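Local structure of Exo-arabinanase (Penicillium chrysogenum, 3A72) at residues 328-333 against 346-351; 290-295 against 316-321; 9-14 against 62-67; 209-214 against 268-273. The protein probably releases arabinobiose from the non-reducing ends of alpha-1,5-linked L-arabinan chains, acting as an exo-glycosidase with a six-bladed beta-propeller fold. One frame throughout, in Å; residues are numbered along the deposited sequence.

Contact 1: 328-333 against 346-351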
loop_
_atom_site.group_PDB
_atom_site.type_symbol
_atom_site.label_atom_id
_atom_site.label_comp_id
_atom_site.label_asym_id
_atom_site.label_seq_id
_atom_site.Cartn_x
_atom_site.Cartn_y
_atom_site.Cartn_z
ATOM N N TYR A 328 -2.420 -6.549 -18.182
ATOM C CA TYR A 328 -2.121 -7.596 -17.189
ATOM C C TYR A 328 -2.112 -6.999 -15.793
ATOM O O TYR A 328 -1.581 -5.932 -15.529
ATOM C CB TYR A 328 -0.766 -8.230 -17.528
ATOM C CG TYR A 328 -0.795 -8.973 -18.845
ATOM C CD1 TYR A 328 -1.308 -10.256 -18.931
ATOM C CD2 TYR A 328 -0.382 -8.322 -20.007
ATOM C CE1 TYR A 328 -1.356 -10.930 -20.126
ATOM C CE2 TYR A 328 -0.422 -9.021 -21.223
ATOM C CZ TYR A 328 -0.910 -10.298 -21.263
ATOM O OH TYR A 328 -0.988 -10.979 -22.458
ATOM N N LEU A 329 -2.711 -7.775 -14.860
ATOM C CA LEU A 329 -2.807 -7.407 -13.465
ATOM C C LEU A 329 -1.960 -8.322 -12.566
ATOM O O LEU A 329 -2.176 -9.544 -12.561
ATOM C CB LEU A 329 -4.262 -7.537 -13.013
ATOM C CG LEU A 329 -4.545 -7.174 -11.541
ATOM C CD1 LEU A 329 -4.391 -5.687 -11.291
ATOM C CD2 LEU A 329 -5.919 -7.673 -11.146
ATOM N N VAL A 330 -1.060 -7.755 -11.794
ATOM C CA VAL A 330 -0.347 -8.430 -10.708
ATOM C C VAL A 330 -1.204 -8.409 -9.469
ATOM O O VAL A 330 -1.752 -7.362 -9.085
ATOM C CB VAL A 330 0.965 -7.699 -10.462
ATOM C CG1 VAL A 330 1.554 -7.949 -9.088
ATOM C CG2 VAL A 330 1.999 -8.054 -11.537
ATOM N N VAL A 331 -1.293 -9.579 -8.815
ATOM C CA VAL A 331 -1.960 -9.756 -7.541
ATOM C C VAL A 331 -0.943 -10.444 -6.616
ATOM O O VAL A 331 -0.556 -11.583 -6.870
ATOM C CB VAL A 331 -3.270 -10.573 -7.649
ATOM C CG1 VAL A 331 -3.989 -10.529 -6.324
ATOM C CG2 VAL A 331 -4.118 -10.098 -8.794
ATOM N N ASN A 332 -0.477 -9.738 -5.591
ATOM C CA ASN A 332 0.727 -10.124 -4.827
ATOM C C ASN A 332 0.394 -10.200 -3.365
ATOM O O ASN A 332 0.019 -9.164 -2.763
ATOM C CB ASN A 332 1.778 -9.066 -5.117
ATOM C CG ASN A 332 3.046 -9.053 -4.333
ATOM O OD1 ASN A 332 3.541 -10.086 -3.727
ATOM N ND2 ASN A 332 3.654 -7.964 -4.238
ATOM N N SER A 333 0.500 -11.370 -2.764
ATOM C CA SER A 333 0.284 -11.563 -1.339
ATOM C C SER A 333 1.604 -11.839 -0.617
ATOM O O SER A 333 2.529 -12.447 -1.175
ATOM C CB SER A 333 -0.674 -12.767 -1.096
ATOM O OG SER A 333 -0.924 -12.892 0.303
ATOM N N VAL A 346 2.843 -14.316 -6.160
ATOM C CA VAL A 346 2.231 -13.439 -7.116
ATOM C C VAL A 346 1.528 -14.242 -8.212
ATOM O O VAL A 346 2.003 -15.290 -8.647
ATOM C CB VAL A 346 3.302 -12.494 -7.726
ATOM C CG1 VAL A 346 4.363 -13.253 -8.498
ATOM C CG2 VAL A 346 2.690 -11.408 -8.584
ATOM N N SER A 347 0.373 -13.693 -8.624
ATOM C CA SER A 347 -0.330 -14.155 -9.819
ATOM C C SER A 347 -0.438 -12.980 -10.796
ATOM O O SER A 347 -0.412 -11.829 -10.386
ATOM C CB SER A 347 -1.700 -14.689 -9.469
ATOM O OG SER A 347 -1.644 -15.783 -8.566
ATOM N N VAL A 348 -0.578 -13.326 -12.081
ATOM C CA VAL A 348 -0.815 -12.344 -13.130
ATOM C C VAL A 348 -2.059 -12.777 -13.859
ATOM O O VAL A 348 -2.166 -13.930 -14.291
ATOM C CB VAL A 348 0.396 -12.226 -14.080
ATOM C CG1 VAL A 348 0.097 -11.220 -15.193
ATOM C CG2 VAL A 348 1.633 -11.786 -13.320
ATOM N N MET A 349 -3.012 -11.868 -14.005
ATOM C CA MET A 349 -4.247 -12.095 -14.689
ATOM C C MET A 349 -4.309 -11.312 -15.966
ATOM O O MET A 349 -3.857 -10.182 -16.061
ATOM C CB MET A 349 -5.445 -11.663 -13.762
ATOM C CG MET A 349 -5.432 -12.348 -12.408
ATOM S SD MET A 349 -6.711 -11.746 -11.313
ATOM C CE MET A 349 -8.175 -12.465 -12.044
ATOM N N ASP A 350 -4.930 -11.931 -17.002
ATOM C CA ASP A 350 -5.105 -11.316 -18.322
ATOM C C ASP A 350 -6.419 -10.586 -18.340
ATOM O O ASP A 350 -7.482 -11.212 -18.455
ATOM C CB ASP A 350 -5.029 -12.374 -19.412
ATOM C CG ASP A 350 -5.134 -11.786 -20.802
ATOM O OD1 ASP A 350 -5.335 -10.565 -20.950
ATOM O OD2 ASP A 350 -4.929 -12.581 -21.794
ATOM N N LEU A 351 -6.379 -9.265 -18.199
ATOM C CA LEU A 351 -7.579 -8.426 -18.125
ATOM C C LEU A 351 -8.354 -8.417 -19.435
ATOM O O LEU A 351 -9.571 -8.098 -19.415
ATOM C CB LEU A 351 -7.235 -7.019 -17.668
ATOM C CG LEU A 351 -6.558 -6.965 -16.270
ATOM C CD1 LEU A 351 -6.107 -5.515 -15.987
ATOM C CD2 LEU A 351 -7.433 -7.535 -15.199
HETATM O O HOH W 1 -2.279 -13.662 -22.163
#
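Tyr328 and Asp350 face each other as a non-hydrogen-bonded pair at the open end of an antiparallel beta hairpin, the two middle strands of the propeller blade that strand 6-10 completes from the chain's N-terminal end. Tyr328 CG sits beside its own backbone N (chi1 -65°), and the ring crosses the Asp350 side chain at a slant. Its CE1 comes against the Asp350 carboxylate, whose plane is turned 33° from the ring, and its CB packs on Val348 CG1 at 3.9 Å. A water in the ring plane joins the polar ends, lying 3.0 Å from Tyr328 OH and donating to Asp350 OD2 at 2.9 Å. Asp350 OD1 is held by a salt bridge to Arg327 and also caps the C-terminal helix through Lys352 N.

Leu329 forms a hydrogen-bonded pair with Met349, Leu329 N lying 2.9 Å from Met349 O and the return bond being equally short. On the opposite face of the sheet from Tyr328, its side chain runs alongside that of Met349, and Leu351 CD2 closes on Leu329 CB at 3.9 Å. Val330, back on the tyrosine's face, touches Val348 and packs more closely on Val346, with Val330 CG1 3.7 Å from Val346 CG2. Val331 exchanges two further backbone bonds with Ser347, while its CG2 meets Met349 SD at 4.0 Å; the sulfur thus sits against both Leu329 and Val331. Asn332 and Val346 form the last non-hydrogen-bonded pair, Asn332 CB lying 4.3 Å from Val346 CG2.

Contact 2: 290-295 against 316-321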
loop_
_atom_site.group_PDB
_atom_site.type_symbol
_atom_site.label_atom_id
_atom_site.label_comp_id
_atom_site.label_asym_id
_atom_site.label_seq_id
_atom_site.Cartn_x
_atom_site.Cartn_y
_atom_site.Cartn_z
ATOM N N GLY A 290 -10.596 -13.454 -1.121
ATOM C CA GLY A 290 -9.710 -13.868 -2.184
ATOM C C GLY A 290 -10.069 -13.364 -3.572
ATOM O O GLY A 290 -9.193 -13.250 -4.434
ATOM N N THR A 291 -11.332 -13.053 -3.786
ATOM C CA THR A 291 -11.864 -12.494 -5.012
ATOM C C THR A 291 -11.375 -11.069 -5.204
ATOM O O THR A 291 -10.690 -10.495 -4.357
ATOM C CB THR A 291 -13.396 -12.573 -4.944
ATOM O OG1 THR A 291 -13.738 -11.956 -3.726
ATOM C CG2 THR A 291 -13.902 -13.994 -5.003
ATOM N N LEU A 292 -11.748 -10.488 -6.341
ATOM C CA LEU A 292 -11.506 -9.078 -6.630
ATOM C C LEU A 292 -12.818 -8.383 -6.886
ATOM O O LEU A 292 -13.841 -9.022 -7.204
ATOM C CB LEU A 292 -10.568 -8.890 -7.829
ATOM C CG LEU A 292 -9.121 -9.371 -7.591
ATOM C CD1 LEU A 292 -8.415 -9.470 -8.947
ATOM C CD2 LEU A 292 -8.354 -8.454 -6.675
ATOM N N PHE A 293 -12.820 -7.050 -6.798
ATOM C CA PHE A 293 -13.999 -6.220 -6.969
ATOM C C PHE A 293 -13.704 -5.196 -8.048
ATOM O O PHE A 293 -12.720 -4.472 -7.930
ATOM C CB PHE A 293 -14.391 -5.567 -5.630
ATOM C CG PHE A 293 -14.506 -6.591 -4.540
ATOM C CD1 PHE A 293 -15.681 -7.359 -4.433
ATOM C CD2 PHE A 293 -13.461 -6.855 -3.691
ATOM C CE1 PHE A 293 -15.734 -8.388 -3.509
ATOM C CE2 PHE A 293 -13.541 -7.874 -2.777
ATOM C CZ PHE A 293 -14.682 -8.622 -2.664
ATOM N N ILE A 294 -14.537 -5.144 -9.085
ATOM C CA ILE A 294 -14.265 -4.254 -10.184
ATOM C C ILE A 294 -15.387 -3.263 -10.403
ATOM O O ILE A 294 -16.560 -3.493 -10.073
ATOM C CB ILE A 294 -13.930 -5.045 -11.475
ATOM C CG1 ILE A 294 -15.157 -5.784 -12.083
ATOM C CG2 ILE A 294 -12.783 -5.997 -11.207
ATOM C CD1 ILE A 294 -14.883 -6.381 -13.447
ATOM N N ASN A 295 -15.036 -2.148 -11.069
ATOM C CA ASN A 295 -16.023 -1.097 -11.345
ATOM C C ASN A 295 -15.640 -0.403 -12.646
ATOM O O ASN A 295 -14.524 0.191 -12.753
ATOM C CB ASN A 295 -16.085 -0.113 -10.194
ATOM C CG ASN A 295 -17.254 0.809 -10.307
ATOM O OD1 ASN A 295 -17.326 1.605 -11.261
ATOM N ND2 ASN A 295 -18.154 0.788 -9.357
ATOM N N ARG A 316 -3.149 -7.241 0.480
ATOM C CA ARG A 316 -2.771 -7.813 -0.802
ATOM C C ARG A 316 -2.659 -6.713 -1.833
ATOM O O ARG A 316 -3.546 -5.868 -1.952
ATOM C CB ARG A 316 -3.790 -8.894 -1.186
ATOM C CG ARG A 316 -3.410 -9.704 -2.402
ATOM C CD ARG A 316 -4.372 -10.845 -2.659
ATOM N NE ARG A 316 -5.674 -10.310 -3.048
ATOM C CZ ARG A 316 -6.679 -11.054 -3.477
ATOM N NH1 ARG A 316 -6.540 -12.364 -3.657
ATOM N NH2 ARG A 316 -7.863 -10.499 -3.774
ATOM N N ALA A 317 -1.549 -6.719 -2.576
ATOM C CA ALA A 317 -1.169 -5.603 -3.439
ATOM C C ALA A 317 -1.503 -5.905 -4.875
ATOM O O ALA A 317 -1.308 -7.011 -5.388
ATOM C CB ALA A 317 0.312 -5.306 -3.295
ATOM N N LEU A 318 -2.031 -4.904 -5.587
ATOM C CA LEU A 318 -2.400 -4.997 -6.989
ATOM C C LEU A 318 -1.517 -4.054 -7.805
ATOM O O LEU A 318 -1.154 -2.959 -7.352
ATOM C CB LEU A 318 -3.849 -4.566 -7.204
ATOM C CG LEU A 318 -4.916 -5.310 -6.411
ATOM C CD1 LEU A 318 -6.290 -4.746 -6.717
ATOM C CD2 LEU A 318 -4.851 -6.800 -6.704
ATOM N N ARG A 319 -1.265 -4.412 -9.061
ATOM C CA ARG A 319 -0.588 -3.509 -9.987
ATOM C C ARG A 319 -1.039 -3.832 -11.417
ATOM O O ARG A 319 -0.942 -4.961 -11.866
ATOM C CB ARG A 319 0.903 -3.569 -9.875
ATOM C CG ARG A 319 1.589 -2.562 -10.772
ATOM C CD ARG A 319 3.050 -2.330 -10.439
ATOM N NE ARG A 319 3.178 -1.702 -9.128
ATOM C CZ ARG A 319 2.929 -0.404 -8.872
ATOM N NH1 ARG A 319 2.586 0.421 -9.821
ATOM N NH2 ARG A 319 3.042 0.005 -7.640
ATOM N N VAL A 320 -1.480 -2.798 -12.122
ATOM C CA VAL A 320 -1.753 -2.909 -13.550
ATOM C C VAL A 320 -0.416 -2.686 -14.264
ATOM O O VAL A 320 0.153 -1.563 -14.195
ATOM C CB VAL A 320 -2.800 -1.902 -14.004
ATOM C CG1 VAL A 320 -2.971 -1.956 -15.532
ATOM C CG2 VAL A 320 -4.146 -2.184 -13.310
ATOM N N LEU A 321 0.105 -3.714 -14.892
ATOM C CA LEU A 321 1.345 -3.550 -15.637
ATOM C C LEU A 321 1.106 -2.710 -16.873
ATOM O O LEU A 321 0.006 -2.642 -17.412
ATOM C CB LEU A 321 1.898 -4.925 -16.008
ATOM C CG LEU A 321 2.198 -5.849 -14.820
ATOM C CD1 LEU A 321 2.833 -7.120 -15.364
ATOM C CD2 LEU A 321 3.044 -5.199 -13.766
#
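Arg316 turns the edge of its guanidinium to the backbone carbonyls of Gly290 and Thr291, linking two neighbouring propeller blades. CG is anti to the backbone N (chi1 -172°), and a bend at chi3 (67°) then turns NE out of the line of the chain. Gly290 O lies almost in the guanidinium plane and accepts from NH1 at 2.9 Å; NH2 adds a weak second bond to Gly290 O at 3.1 Å. NH2 also makes a weak, bent bond to Thr291 O, with 2.9 Å between them, so that one nitrogen is shared by two successive carbonyls. Ser285 OG takes the NE proton and Glu311 O a further one from NH1. Several acceptors therefore grip this buried cation and fix the rotation of its flat end, and the carbonyl dipoles probably help to stabilise its charge.

Leu292 crosses the arginine at a slant, its CD2 standing 3.6 Å from Arg316 NH2. The same methyl meets Leu318 CD2 at 3.9 Å, where the two leucines slide past each other in opposite directions, continuing the contact as an apolar one.

Leu292 belongs to strand 292-295, third in its blade, and Leu318 to strand 317-320, at the edge of the next. Strand 281-285 lends Ile283 and Ser285 to the packing around Leu318, and strand 328-333 contributes Leu329 beside Leu292 and Val331 beside Arg316 and Leu318.

Contact 3: 9-14 against 62-67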
loop_
_atom_site.group_PDB
_atom_site.type_symbol
_atom_site.label_atom_id
_atom_site.label_comp_id
_atom_site.label_asym_id
_atom_site.label_seq_id
_atom_site.Cartn_x
_atom_site.Cartn_y
_atom_site.Cartn_z
ATOM N N VAL A 9 2.964 -17.893 -8.160
ATOM C CA VAL A 9 4.422 -17.982 -8.275
ATOM C C VAL A 9 5.042 -17.575 -6.960
ATOM O O VAL A 9 4.697 -16.534 -6.411
ATOM C CB VAL A 9 4.947 -17.127 -9.401
ATOM C CG1 VAL A 9 6.443 -17.143 -9.465
ATOM C CG2 VAL A 9 4.340 -17.542 -10.739
ATOM N N THR A 10 5.987 -18.361 -6.450
ATOM C CA THR A 10 6.692 -17.991 -5.231
ATOM C C THR A 10 7.778 -16.956 -5.483
ATOM O O THR A 10 8.693 -17.175 -6.284
ATOM C CB THR A 10 7.398 -19.182 -4.630
ATOM O OG1 THR A 10 6.517 -20.209 -4.473
ATOM C CG2 THR A 10 7.939 -18.867 -3.248
ATOM N N ILE A 11 7.675 -15.835 -4.822
ATOM C CA ILE A 11 8.740 -14.857 -4.822
ATOM C C ILE A 11 9.750 -15.169 -3.727
ATOM O O ILE A 11 10.960 -15.147 -3.948
ATOM C CB ILE A 11 8.187 -13.407 -4.627
ATOM C CG1 ILE A 11 7.178 -13.064 -5.732
ATOM C CG2 ILE A 11 9.346 -12.428 -4.546
ATOM C CD1 ILE A 11 6.652 -11.653 -5.696
ATOM N N PHE A 12 9.237 -15.460 -2.517
ATOM C CA PHE A 12 10.080 -15.765 -1.370
ATOM C C PHE A 12 9.339 -16.657 -0.393
ATOM O O PHE A 12 8.202 -16.326 0.023
ATOM C CB PHE A 12 10.479 -14.472 -0.643
ATOM C CG PHE A 12 11.289 -14.647 0.617
ATOM C CD1 PHE A 12 12.517 -15.243 0.601
ATOM C CD2 PHE A 12 10.801 -14.197 1.824
ATOM C CE1 PHE A 12 13.287 -15.356 1.729
ATOM C CE2 PHE A 12 11.549 -14.300 2.973
ATOM C CZ PHE A 12 12.791 -14.878 2.932
ATOM N N SER A 13 9.941 -17.770 -0.018
ATOM C CA SER A 13 9.447 -18.641 1.023
ATOM C C SER A 13 10.358 -18.514 2.221
ATOM O O SER A 13 11.553 -18.870 2.113
ATOM C CB SER A 13 9.382 -20.114 0.569
ATOM O OG SER A 13 8.627 -20.936 1.496
ATOM N N PRO A 14 9.903 -17.963 3.325
ATOM C CA PRO A 14 10.804 -17.612 4.412
ATOM C C PRO A 14 11.300 -18.853 5.166
ATOM O O PRO A 14 10.587 -19.865 5.276
ATOM C CB PRO A 14 9.966 -16.772 5.325
ATOM C CG PRO A 14 8.557 -17.256 5.128
ATOM C CD PRO A 14 8.507 -17.541 3.632
ATOM N N LYS A 62 7.628 -14.475 -13.831
ATOM C CA LYS A 62 7.910 -15.897 -13.802
ATOM C C LYS A 62 8.998 -16.278 -12.804
ATOM O O LYS A 62 8.879 -17.332 -12.171
ATOM C CB LYS A 62 8.317 -16.463 -15.192
ATOM C CG LYS A 62 7.198 -16.543 -16.189
ATOM C CD LYS A 62 7.576 -17.040 -17.606
ATOM C CE LYS A 62 6.610 -16.922 -18.853
ATOM N NZ LYS A 62 6.053 -17.690 -20.154
ATOM N N THR A 63 10.074 -15.470 -12.737
ATOM C CA THR A 63 11.183 -15.725 -11.829
ATOM C C THR A 63 11.552 -14.450 -11.108
ATOM O O THR A 63 11.321 -13.336 -11.580
ATOM C CB THR A 63 12.420 -16.303 -12.543
ATOM O OG1 THR A 63 12.942 -15.349 -13.461
ATOM C CG2 THR A 63 12.083 -17.587 -13.284
ATOM N N TRP A 64 12.165 -14.646 -9.967
ATOM C CA TRP A 64 12.481 -13.578 -8.988
ATOM C C TRP A 64 13.858 -13.783 -8.394
ATOM O O TRP A 64 14.266 -14.929 -8.113
ATOM C CB TRP A 64 11.445 -13.557 -7.825
ATOM C CG TRP A 64 10.084 -13.207 -8.381
ATOM C CD1 TRP A 64 9.168 -14.056 -8.919
ATOM C CD2 TRP A 64 9.519 -11.892 -8.477
ATOM N NE1 TRP A 64 8.062 -13.357 -9.356
ATOM C CE2 TRP A 64 8.244 -12.034 -9.090
ATOM C CE3 TRP A 64 9.955 -10.607 -8.103
ATOM C CZ2 TRP A 64 7.437 -10.930 -9.325
ATOM C CZ3 TRP A 64 9.134 -9.519 -8.346
ATOM C CH2 TRP A 64 7.906 -9.678 -8.935
ATOM N N ASN A 65 14.590 -12.718 -8.157
ATOM C CA ASN A 65 15.883 -12.767 -7.501
ATOM C C ASN A 65 16.069 -11.557 -6.622
ATOM O O ASN A 65 15.690 -10.451 -7.013
ATOM C CB ASN A 65 17.038 -12.723 -8.546
ATOM C CG ASN A 65 17.085 -14.002 -9.351
ATOM O OD1 ASN A 65 17.660 -15.028 -8.922
ATOM N ND2 ASN A 65 16.537 -13.964 -10.524
ATOM N N GLU A 66 16.681 -11.735 -5.461
ATOM C CA GLU A 66 17.024 -10.592 -4.608
ATOM C C GLU A 66 18.104 -9.750 -5.267
ATOM O O GLU A 66 19.141 -10.290 -5.714
ATOM C CB GLU A 66 17.484 -11.138 -3.241
ATOM C CG GLU A 66 17.664 -9.985 -2.216
ATOM C CD GLU A 66 17.845 -10.456 -0.796
ATOM O OE1 GLU A 66 18.585 -11.397 -0.601
ATOM O OE2 GLU A 66 17.289 -9.939 0.193
ATOM N N ILE A 67 17.896 -8.443 -5.299
ATOM C CA ILE A 67 18.878 -7.531 -5.842
ATOM C C ILE A 67 19.502 -6.593 -4.816
ATOM O O ILE A 67 20.614 -6.135 -5.024
ATOM C CB ILE A 67 18.340 -6.731 -7.037
ATOM C CG1 ILE A 67 17.162 -5.814 -6.729
ATOM C CG2 ILE A 67 17.966 -7.677 -8.174
ATOM C CD1 ILE A 67 16.901 -4.756 -7.809
#
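Ile11 sets CG1 over one face of the Trp64 indole, almost above the middle of the five-membered ring. This CH-pi contact measures 3.6 Å from Ile11 CG1 to the centroid of the Trp64 pyrrole ring, only 7° from the ring normal. It joins the first and last blades of the beta-propeller: strand 6-10 is the outermost strand of the blade otherwise built from the C-terminal end of the chain, whereas Trp64 immediately precedes strand 65-70, the outermost strand of the following blade. Closure of the ring by pairing strands from the two chain ends is the familiar propeller "velcro".

The chain bends at Ile11, where Ile11 and Phe12 together face Val344 in a classic beta bulge. CG1 is set beside the backbone N (chi1 -58°); CG2 and CD1 also touch the indole. CG2 lies near the CG-CD2 side of the indole, 4.0 Å from Trp64 CD2, and CD1 reaches toward the benzene ring, 3.8 Å from Trp64 CZ2. Several van der Waals contacts thus spread over one broad aromatic face.

Val9 approaches differently, crossing the tryptophan at about a right angle with CG1 at the rim of the indole, 4.1 Å from Trp64 NE1. That N-H is already engaged by Gly61 O, which helps to hold the indole in its rotation. Val346 and residues Leu36 and Ala38 of strand 36-42 also border the tryptophan. Beyond the indole edge, Val9 CG1 reaches the backbone and touches Lys62 O at 3.6 Å.

Contact 4: 209-214 against 268-273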
loop_
_atom_site.group_PDB
_atom_site.type_symbol
_atom_site.label_atom_id
_atom_site.label_comp_id
_atom_site.label_asym_id
_atom_site.label_seq_id
_atom_site.Cartn_x
_atom_site.Cartn_y
_atom_site.Cartn_z
ATOM N N VAL A 209 -5.061 4.034 0.280
ATOM C CA VAL A 209 -4.455 3.693 -0.991
ATOM C C VAL A 209 -5.172 4.536 -2.059
ATOM O O VAL A 209 -6.401 4.662 -2.009
ATOM C CB VAL A 209 -4.523 2.188 -1.287
ATOM C CG1 VAL A 209 -4.069 1.858 -2.709
ATOM C CG2 VAL A 209 -3.725 1.395 -0.264
ATOM N N VAL A 210 -4.433 5.099 -3.019
ATOM C CA VAL A 210 -5.023 6.038 -3.991
ATOM C C VAL A 210 -4.710 5.549 -5.388
ATOM O O VAL A 210 -3.593 5.085 -5.666
ATOM C CB VAL A 210 -4.487 7.452 -3.773
ATOM C CG1 VAL A 210 -5.122 8.434 -4.736
ATOM C CG2 VAL A 210 -4.726 7.908 -2.355
ATOM N N THR A 211 -5.647 5.722 -6.297
ATOM C CA THR A 211 -5.383 5.556 -7.733
ATOM C C THR A 211 -6.055 6.696 -8.488
ATOM O O THR A 211 -7.208 7.055 -8.230
ATOM C CB THR A 211 -5.801 4.164 -8.224
ATOM O OG1 THR A 211 -5.300 3.968 -9.570
ATOM C CG2 THR A 211 -7.268 3.901 -8.288
ATOM N N LYS A 212 -5.347 7.264 -9.479
ATOM C CA LYS A 212 -5.889 8.320 -10.297
ATOM C C LYS A 212 -6.736 7.757 -11.430
ATOM O O LYS A 212 -6.335 6.827 -12.147
ATOM C CB LYS A 212 -4.738 9.162 -10.866
ATOM C CG LYS A 212 -5.225 10.446 -11.506
ATOM C CD LYS A 212 -4.063 11.314 -11.991
ATOM C CE LYS A 212 -4.555 12.685 -12.469
ATOM N NZ LYS A 212 -3.422 13.476 -12.967
ATOM N N LEU A 213 -7.907 8.330 -11.645
ATOM C CA LEU A 213 -8.836 7.907 -12.668
ATOM C C LEU A 213 -8.671 8.746 -13.937
ATOM O O LEU A 213 -8.103 9.859 -13.892
ATOM C CB LEU A 213 -10.262 8.077 -12.124
ATOM C CG LEU A 213 -10.547 7.300 -10.822
ATOM C CD1 LEU A 213 -12.001 7.447 -10.421
ATOM C CD2 LEU A 213 -10.144 5.840 -10.929
ATOM N N PRO A 214 -9.138 8.249 -15.069
ATOM C CA PRO A 214 -8.849 8.916 -16.360
ATOM C C PRO A 214 -9.548 10.251 -16.562
ATOM O O PRO A 214 -9.180 10.963 -17.479
ATOM C CB PRO A 214 -9.299 7.861 -17.402
ATOM C CG PRO A 214 -10.361 7.050 -16.655
ATOM C CD PRO A 214 -9.736 6.913 -15.278
ATOM N N PRO A 268 -7.456 -2.353 2.086
ATOM C CA PRO A 268 -7.739 -2.327 0.640
ATOM C C PRO A 268 -6.519 -2.016 -0.196
ATOM O O PRO A 268 -5.537 -1.406 0.240
ATOM C CB PRO A 268 -8.730 -1.155 0.523
ATOM C CG PRO A 268 -8.278 -0.197 1.611
ATOM C CD PRO A 268 -7.906 -1.105 2.754
ATOM N N TYR A 269 -6.627 -2.358 -1.476
ATOM C CA TYR A 269 -5.718 -1.869 -2.497
ATOM C C TYR A 269 -6.573 -1.551 -3.721
ATOM O O TYR A 269 -7.509 -2.292 -4.019
ATOM C CB TYR A 269 -4.591 -2.889 -2.805
ATOM C CG TYR A 269 -3.318 -2.159 -3.236
ATOM C CD1 TYR A 269 -2.316 -1.921 -2.298
ATOM C CD2 TYR A 269 -3.122 -1.663 -4.524
ATOM C CE1 TYR A 269 -1.168 -1.250 -2.639
ATOM C CE2 TYR A 269 -1.990 -0.964 -4.850
ATOM C CZ TYR A 269 -1.013 -0.765 -3.914
ATOM O OH TYR A 269 0.150 -0.066 -4.188
ATOM N N ALA A 270 -6.264 -0.487 -4.441
ATOM C CA ALA A 270 -7.021 -0.097 -5.639
ATOM C C ALA A 270 -6.045 0.288 -6.755
ATOM O O ALA A 270 -5.040 0.960 -6.493
ATOM C CB ALA A 270 -7.909 1.087 -5.374
ATOM N N VAL A 271 -6.401 -0.068 -7.968
ATOM C CA VAL A 271 -5.687 0.272 -9.193
ATOM C C VAL A 271 -6.734 0.560 -10.290
ATOM O O VAL A 271 -7.908 0.270 -10.115
ATOM C CB VAL A 271 -4.721 -0.854 -9.636
ATOM C CG1 VAL A 271 -3.615 -1.008 -8.632
ATOM C CG2 VAL A 271 -5.460 -2.157 -9.896
ATOM N N TRP A 272 -6.254 1.086 -11.392
ATOM C CA TRP A 272 -7.083 1.366 -12.558
ATOM C C TRP A 272 -6.355 0.899 -13.823
ATOM O O TRP A 272 -5.181 1.133 -13.975
ATOM C CB TRP A 272 -7.452 2.863 -12.626
ATOM C CG TRP A 272 -8.232 3.189 -13.876
ATOM C CD1 TRP A 272 -9.556 3.137 -14.052
ATOM C CD2 TRP A 272 -7.688 3.609 -15.136
ATOM N NE1 TRP A 272 -9.914 3.487 -15.331
ATOM C CE2 TRP A 272 -8.764 3.787 -16.025
ATOM C CE3 TRP A 272 -6.391 3.857 -15.593
ATOM C CZ2 TRP A 272 -8.607 4.191 -17.338
ATOM C CZ3 TRP A 272 -6.207 4.260 -16.909
ATOM C CH2 TRP A 272 -7.302 4.428 -17.743
ATOM N N THR A 273 -7.144 0.265 -14.722
ATOM C CA THR A 273 -6.640 -0.108 -16.056
ATOM C C THR A 273 -7.506 0.559 -17.119
ATOM O O THR A 273 -8.712 0.655 -16.948
ATOM C CB THR A 273 -6.692 -1.628 -16.260
ATOM O OG1 THR A 273 -6.294 -1.899 -17.616
ATOM C CG2 THR A 273 -8.046 -2.223 -16.006
HETATM O O HOH W 2 -2.783 2.512 -6.496
#
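Val209 and Tyr269 lie at matching places on two strands that run nearly parallel, 10° apart and 6.0 Å between axes at the closest. The strands do not pair as one sheet: 204-212 and 269-273 are the first strands of adjacent propeller blades, and they meet through side chains and water. Val210 O and Ala270 O lean to the same side, where a single water bridges them, donating to each, 2.8 Å from Val210 O and 2.7 Å from Ala270 O.

Val209 directs its side chain toward the other strand. CG1, anti to the backbone N (chi1 172°), stands over the centre of the Tyr269 ring at 3.9 Å from the centroid, a CH-pi contact only 4° off the normal, while Val209 CG2 lies 3.4 Å from Pro268 O. Thr211 also faces across, its CB and methyl lying by Ala270 and its OG1 beside the backbone of Val271 and Trp272.

At the other end Pro214 lies over the indole of Trp272. Pro214 CD is 3.4 Å from Trp272 CE2 and sits above the five-membered ring, displaced toward its rim, and Pro214 CG continues the cover to the benzene ring, 3.4 Å from Trp272 CZ2. Leu213 CD2 adds a looser touch at Trp272 CD1. Trp272 NE1 bonds to Asn279 O, within its own blade.

The chemistry is thus mainly apolar, with a CH-pi contact toward each end of the interface and the shared water between them. That water donates to a carbonyl of each strand, so a polar bridge links the strands, whose backbones do not pair directly.

Contacts 1, 2 and 3 all reach the closing blade. Contact 1 is its central hairpin; contact 2 joins it to the preceding blade through strand 317-320, and contact 3 to the first blade through strand 6-10. Strand 328-333 pairs directly with 317-320, Val330 N standing 2.8 Å from Arg319 O, and Val346 O of contact 1 lies 2.8 Å from Val9 N of contact 3. Contacts 2 and 4, with centres 9 Å apart, meet where Leu318 O approaches Tyr269 CE2 at 3.3 Å. Contact 4 comes nearer the bound arabinobiose: the Pro268 side chain is about 8 Å from an arabinofuranose unit, that of Arg316 about 13 Å. Contact 3 lies at the surface.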